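Local atomic coordinates of defensin (Pachyrhizus erosus, PDB entry 3PSM), a protein that probably acts as a secreted plant defence protein that inhibits the growth of fungi, and is dimeric in the crystal. Residues 2-10 against 23-34. Sequence-based numbering, arbitrary orientation.
Sequences TCENLADTF and HCKNKEHLIKGR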
ATOM      1  N   THR A   2      16.063   4.555   9.905  1.00 29.41           N
ATOM      2  CA  THR A   2      15.508   4.156   8.643  1.00 29.72           C
ATOM      3  C   THR A   2      16.161   4.960   7.522  1.00 28.17           C
ATOM      4  O   THR A   2      16.858   5.935   7.704  1.00 35.13           O
ATOM      5  CB  THR A   2      14.004   4.390   8.508  1.00 32.98           C
ATOM      6  OG1 THR A   2      13.772   5.795   8.557  1.00 35.93           O
ATOM      7  CG2 THR A   2      13.229   3.667   9.620  1.00 36.43           C
ATOM      8  N   CYS A   3      16.110   4.286   6.339  1.00 24.43           N
ATOM      9  CA  CYS A   3      16.848   4.658   5.153  1.00 21.73           C
ATOM     10  C   CYS A   3      15.908   4.542   3.970  1.00 17.90           C
ATOM     11  O   CYS A   3      15.112   3.571   3.934  1.00 19.69           O
ATOM     12  CB  CYS A   3      18.048   3.753   4.876  1.00 26.20           C
ATOM     13  SG  CYS A   3      19.416   4.023   6.008  1.00 30.22           S
ATOM     14  N   GLU A   4      15.974   5.477   3.040  1.00 16.13           N
ATOM     15  CA  GLU A   4      15.117   5.503   1.853  1.00 12.99           C
ATOM     16  C   GLU A   4      15.997   5.399   0.616  1.00 13.32           C
ATOM     17  O   GLU A   4      16.880   6.233   0.396  1.00 16.82           O
ATOM     18  CB  GLU A   4      14.230   6.746   1.913  1.00 14.46           C
ATOM     19  CG  GLU A   4      13.176   6.706   0.828  1.00 14.01           C
ATOM     20  CD  GLU A   4      12.210   7.856   0.772  1.00 14.70           C
ATOM     21  OE1 GLU A   4      11.020   7.625   0.541  1.00 15.34           O
ATOM     22  OE2 GLU A   4      12.643   9.003   1.084  1.00 22.27           O
ATOM     23  N   ASN A   5      15.781   4.352  -0.189  1.00 12.43           N
ATOM     24  CA  ASN A   5      16.515   4.140  -1.433  1.00 12.28           C
ATOM     25  C   ASN A   5      15.583   3.628  -2.495  1.00 10.74           C
ATOM     26  O   ASN A   5      14.440   3.197  -2.211  1.00 11.36           O
ATOM     27  CB  ASN A   5      17.666   3.174  -1.218  1.00 14.41           C
ATOM     28  CG  ASN A   5      18.780   3.926  -0.489  1.00 18.43           C
ATOM     29  OD1 ASN A   5      19.568   4.625  -1.118  1.00 20.53           O
ATOM     30  ND2 ASN A   5      18.862   3.934   0.824  1.00 21.19           N
ATOM     31  N   LEU A   6      16.019   3.700  -3.745  1.00 11.35           N
ATOM     32  CA  LEU A   6      15.187   3.222  -4.848  1.00 10.99           C
ATOM     33  C   LEU A   6      14.801   1.771  -4.662  1.00 10.48           C
ATOM     34  O   LEU A   6      15.577   0.927  -4.210  1.00 12.51           O
ATOM     35  CB  LEU A   6      15.938   3.366  -6.189  1.00 12.15           C
ATOM     36  CG  LEU A   6      16.021   4.788  -6.681  1.00 13.46           C
ATOM     37  CD1 LEU A   6      17.006   4.811  -7.872  1.00 17.02           C
ATOM     38  CD2 LEU A   6      14.687   5.364  -7.125  1.00 13.90           C
ATOM     39  N   ALA A   7      13.585   1.437  -5.064  1.00 10.46           N
ATOM     40  CA  ALA A   7      13.174   0.055  -5.202  1.00 11.00           C
ATOM     41  C   ALA A   7      14.152  -0.671  -6.115  1.00 11.41           C
ATOM     42  O   ALA A   7      14.680  -0.060  -7.067  1.00 14.10           O
ATOM     43  CB  ALA A   7      11.757  -0.000  -5.725  1.00 11.24           C
ATOM     44  N   ASP A   8      14.300  -1.944  -5.922  1.00 14.23           N
ATOM     45  CA  ASP A   8      15.176  -2.714  -6.755  1.00 14.08           C
ATOM     46  C   ASP A   8      14.568  -3.085  -8.107  1.00 12.52           C
ATOM     47  O   ASP A   8      15.267  -3.027  -9.118  1.00 15.16           O
ATOM     48  CB  ASP A   8      15.599  -4.011  -5.988  1.00 18.16           C
ATOM     49  CG  ASP A   8      16.692  -3.805  -4.947  1.00 24.92           C
ATOM     50  OD1 ASP A   8      17.386  -2.765  -4.931  1.00 26.44           O
ATOM     51  OD2 ASP A   8      16.876  -4.734  -4.119  1.00 38.70           O
ATOM     52  N   THR A   9      13.295  -3.467  -8.148  1.00 11.90           N
ATOM     53  CA  THR A   9      12.698  -4.094  -9.331  1.00 13.25           C
ATOM     54  C   THR A   9      11.335  -3.540  -9.664  1.00 12.47           C
ATOM     55  O   THR A   9      10.592  -4.143 -10.384  1.00 17.82           O
ATOM     56  CB  THR A   9      12.624  -5.634  -9.131  1.00 15.34           C
ATOM     57  OG1 THR A   9      11.917  -5.883  -7.901  1.00 19.05           O
ATOM     58  CG2 THR A   9      14.032  -6.208  -9.026  1.00 15.49           C
ATOM     59  N   PHE A  10      10.987  -2.375  -9.175  1.00 11.24           N
ATOM     60  CA  PHE A  10       9.721  -1.733  -9.569  1.00 10.42           C
ATOM     61  C   PHE A  10       9.766  -1.407 -11.057  1.00 10.94           C
ATOM     62  O   PHE A  10      10.740  -0.809 -11.511  1.00 12.89           O
ATOM     63  CB  PHE A  10       9.521  -0.505  -8.705  1.00 10.42           C
ATOM     64  CG  PHE A  10       8.208   0.243  -8.980  1.00  9.62           C
ATOM     65  CD1 PHE A  10       7.063  -0.027  -8.233  1.00 10.81           C
ATOM     66  CD2 PHE A  10       8.120   1.204  -9.951  1.00 10.25           C
ATOM     67  CE1 PHE A  10       5.902   0.667  -8.445  1.00 11.41           C
ATOM     68  CE2 PHE A  10       6.920   1.913 -10.156  1.00 10.94           C
ATOM     69  CZ  PHE A  10       5.826   1.635  -9.399  1.00 11.57           C
ATOM     70  N   HIS A  23       4.671  -2.615  -3.791  1.00  8.47           N
ATOM     71  CA  HIS A  23       5.938  -3.221  -4.154  1.00  8.71           C
ATOM     72  C   HIS A  23       6.872  -3.331  -2.956  1.00  8.68           C
ATOM     73  O   HIS A  23       7.477  -4.382  -2.673  1.00  9.67           O
ATOM     74  CB  HIS A  23       6.591  -2.399  -5.293  1.00  9.20           C
ATOM     75  CG  HIS A  23       7.987  -2.913  -5.592  1.00 10.41           C
ATOM     76  ND1 HIS A  23       8.192  -3.896  -6.550  1.00 11.99           N
ATOM     77  CD2 HIS A  23       9.171  -2.575  -5.018  1.00 11.54           C
ATOM     78  CE1 HIS A  23       9.489  -4.152  -6.515  1.00 12.72           C
ATOM     79  NE2 HIS A  23      10.086  -3.403  -5.611  1.00 13.10           N
ATOM     80  N   CYS A  24       7.093  -2.209  -2.277  1.00  8.18           N
ATOM     81  CA  CYS A  24       8.082  -2.178  -1.194  1.00  8.51           C
ATOM     82  C   CYS A  24       7.694  -3.107  -0.052  1.00  8.57           C
ATOM     83  O   CYS A  24       8.534  -3.808   0.478  1.00 10.28           O
ATOM     84  CB  CYS A  24       8.273  -0.753  -0.697  1.00  8.72           C
ATOM     85  SG  CYS A  24       9.033   0.327  -1.959  1.00  8.61           S
ATOM     86  N   LYS A  25       6.400  -3.110   0.334  1.00  8.60           N
ATOM     87  CA  LYS A  25       5.941  -3.961   1.434  1.00  9.09           C
ATOM     88  C   LYS A  25       5.916  -5.426   1.037  1.00  9.53           C
ATOM     89  O   LYS A  25       6.272  -6.300   1.845  1.00 12.11           O
ATOM     90  CB  LYS A  25       4.559  -3.518   1.904  1.00  9.02           C
ATOM     91  CG  LYS A  25       4.543  -2.242   2.682  1.00  9.01           C
ATOM     92  CD  LYS A  25       3.153  -1.721   2.977  1.00  9.68           C
ATOM     93  CE  LYS A  25       3.180  -0.599   4.021  1.00 11.96           C
ATOM     94  NZ  LYS A  25       1.953   0.175   4.083  1.00 11.64           N
ATOM     95  N   ASN A  26       5.413  -5.724  -0.146  1.00  9.83           N
ATOM     96  CA  ASN A  26       5.034  -7.096  -0.516  1.00 10.14           C
ATOM     97  C   ASN A  26       5.999  -7.803  -1.398  1.00 11.22           C
ATOM     98  O   ASN A  26       5.981  -9.053  -1.413  1.00 16.03           O
ATOM     99  CB  ASN A  26       3.634  -7.075  -1.155  1.00 10.56           C
ATOM    100  CG  ASN A  26       2.623  -6.542  -0.180  1.00 10.52           C
ATOM    101  OD1 ASN A  26       2.610  -6.980   1.002  1.00 12.74           O
ATOM    102  ND2 ASN A  26       1.781  -5.639  -0.614  1.00 10.64           N
ATOM    103  N   LYS A  27       6.832  -7.096  -2.159  1.00 10.56           N
ATOM    104  CA  LYS A  27       7.886  -7.694  -2.941  1.00 12.10           C
ATOM    105  C   LYS A  27       9.233  -7.627  -2.234  1.00 12.81           C
ATOM    106  O   LYS A  27      10.019  -8.563  -2.258  1.00 16.46           O
ATOM    107  CB  LYS A  27       7.987  -7.118  -4.337  1.00 14.95           C
ATOM    108  CG  LYS A  27       6.723  -7.341  -5.114  1.00 19.06           C
ATOM    109  CD  LYS A  27       6.769  -8.725  -5.729  1.00 22.23           C
ATOM    110  CE  LYS A  27       5.583  -8.941  -6.654  1.00 25.88           C
ATOM    111  NZ  LYS A  27       4.314  -8.986  -5.851  1.00 34.49           N
ATOM    112  N   GLU A  28       9.531  -6.506  -1.593  1.00 14.14           N
ATOM    113  CA  GLU A  28      10.821  -6.337  -0.926  1.00 15.62           C
ATOM    114  C   GLU A  28      10.741  -6.497   0.589  1.00 16.15           C
ATOM    115  O   GLU A  28      11.778  -6.571   1.272  1.00 18.31           O
ATOM    116  CB  GLU A  28      11.465  -4.999  -1.327  1.00 14.99           C
ATOM    117  CG  GLU A  28      11.761  -4.893  -2.802  1.00 18.23           C
ATOM    118  CD  GLU A  28      12.718  -3.774  -3.188  1.00 18.35           C
ATOM    119  OE1 GLU A  28      13.694  -3.500  -2.458  1.00 21.58           O
ATOM    120  OE2 GLU A  28      12.513  -3.198  -4.289  1.00 26.04           O
ATOM    121  N   HIS A  29       9.544  -6.644   1.155  1.00 14.72           N
ATOM    122  CA  HIS A  29       9.372  -6.869   2.589  1.00 17.17           C
ATOM    123  C   HIS A  29      10.038  -5.755   3.405  1.00 14.71           C
ATOM    124  O   HIS A  29      10.566  -5.976   4.529  1.00 18.01           O
ATOM    125  CB  HIS A  29       9.783  -8.294   3.020  1.00 24.17           C
ATOM    126  CG  HIS A  29       8.860  -9.282   2.386  1.00 30.31           C
ATOM    127  ND1 HIS A  29       7.527  -9.464   2.752  1.00 36.20           N
ATOM    128  CD2 HIS A  29       9.094 -10.120   1.347  1.00 37.05           C
ATOM    129  CE1 HIS A  29       6.987 -10.389   1.980  1.00 38.66           C
ATOM    130  NE2 HIS A  29       7.921 -10.798   1.127  1.00 42.32           N
ATOM    131  N   LEU A  30       9.911  -4.562   2.913  1.00 13.22           N
ATOM    132  CA  LEU A  30      10.451  -3.370   3.576  1.00 12.93           C
ATOM    133  C   LEU A  30       9.328  -2.648   4.291  1.00 12.08           C
ATOM    134  O   LEU A  30       8.181  -3.129   4.379  1.00 13.36           O
ATOM    135  CB  LEU A  30      11.244  -2.515   2.587  1.00 12.49           C
ATOM    136  CG  LEU A  30      12.352  -3.267   1.841  1.00 13.52           C
ATOM    137  CD1 LEU A  30      13.079  -2.359   0.854  1.00 14.09           C
ATOM    138  CD2 LEU A  30      13.309  -3.927   2.833  1.00 18.66           C
ATOM    139  N   ILE A  31       9.604  -1.475   4.814  1.00 12.15           N
ATOM    140  CA  ILE A  31       8.627  -0.790   5.658  1.00 12.33           C
ATOM    141  C   ILE A  31       7.490  -0.172   4.857  1.00 10.87           C
ATOM    142  O   ILE A  31       6.321  -0.352   5.185  1.00 11.44           O
ATOM    143  CB  ILE A  31       9.291   0.285   6.530  1.00 12.99           C
ATOM    144  CG1 ILE A  31      10.325  -0.317   7.476  1.00 14.18           C
ATOM    145  CG2 ILE A  31       8.247   1.084   7.294  1.00 15.09           C
ATOM    146  CD1 ILE A  31      11.191   0.756   8.106  1.00 18.83           C
ATOM    147  N   LYS A  32       7.819   0.570   3.817  1.00 10.69           N
ATOM    148  CA  LYS A  32       6.858   1.336   3.045  1.00 10.23           C
ATOM    149  C   LYS A  32       7.509   1.808   1.776  1.00  8.78           C
ATOM    150  O   LYS A  32       8.744   1.737   1.607  1.00  9.57           O
ATOM    151  CB  LYS A  32       6.280   2.509   3.831  1.00 11.39           C
ATOM    152  CG  LYS A  32       7.311   3.539   4.209  1.00 14.59           C
ATOM    153  CD  LYS A  32       6.713   4.678   5.018  1.00 21.77           C
ATOM    154  CE  LYS A  32       7.743   5.739   5.361  1.00 29.14           C
ATOM    155  NZ  LYS A  32       7.049   6.857   6.029  1.00 38.65           N
ATOM    156  N   GLY A  33       6.689   2.285   0.859  1.00  8.66           N
ATOM    157  CA  GLY A  33       7.158   2.897  -0.355  1.00  8.54           C
ATOM    158  C   GLY A  33       6.337   4.113  -0.730  1.00  8.37           C
ATOM    159  O   GLY A  33       5.157   4.205  -0.399  1.00  9.08           O
ATOM    160  N   ARG A  34       6.964   4.990  -1.507  1.00  8.42           N
ATOM    161  CA  ARG A  34       6.290   6.137  -2.082  1.00  8.63           C
ATOM    162  C   ARG A  34       6.974   6.516  -3.389  1.00  8.59           C
ATOM    163  O   ARG A  34       8.189   6.300  -3.549  1.00  8.92           O
ATOM    164  CB  ARG A  34       6.275   7.341  -1.157  1.00 10.10           C
ATOM    165  CG  ARG A  34       7.688   7.846  -0.856  1.00 11.47           C
ATOM    166  CD  ARG A  34       7.677   9.146  -0.124  1.00 13.56           C
ATOM    167  NE  ARG A  34       9.035   9.541   0.227  1.00 13.60           N
ATOM    168  CZ  ARG A  34       9.385  10.776   0.565  1.00 14.80           C
ATOM    169  NH1 ARG A  34       8.493  11.753   0.572  1.00 17.13           N
ATOM    170  NH2 ARG A  34      10.666  10.937   0.879  1.00 18.28           N
TER
HETATM  171  O   HOH W   1      14.746  -0.334  -1.752  1.00 34.69           O
HETATM  172  O   HOH W   2      15.361  -4.986  -1.151  1.00 28.96           O
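F10 covers one face of the H23 imidazole: F10 CB stands 4.1 Å from the H23 ring centroid, over the centre, and the phenyl ring presents an edge to that face in an offset edge-to-face pair, planes at 87°. K27 CB lies over the opposite face, nearer the rim. At the H23 edge, in plane, sit T9 OG1 and E28 OE2. A flat ring with a polar rim suits this position, since its faces take carbon while H23 NE2 donates to E28 OE2 at 2.8 Å. E28 OE2 also accepts from D8 N at 2.7 Å; H23 NE2 meets its anti lone pair, while D8 N arrives on the syn side, 18° out of the carboxylate plane. Glutamate, long enough to span from the helix end, thus ties helix 17-27 to the turn leaving strand 2-6 in the cysteine-stabilised alpha-beta fold of plant defensins, where a disulfide joins C24 to C43 of strand 41-46. A water donates to L6 O and, weakly, to E28 OE1. Farther along, a side-on salt bridge joins the outermost strands: R34 NE to E4 OE1 and R34 NH2 to E4 OE2, each 2.8 Å on a syn lone pair, the flat guanidinium matching both carboxylate oxygens, planes 3° apart.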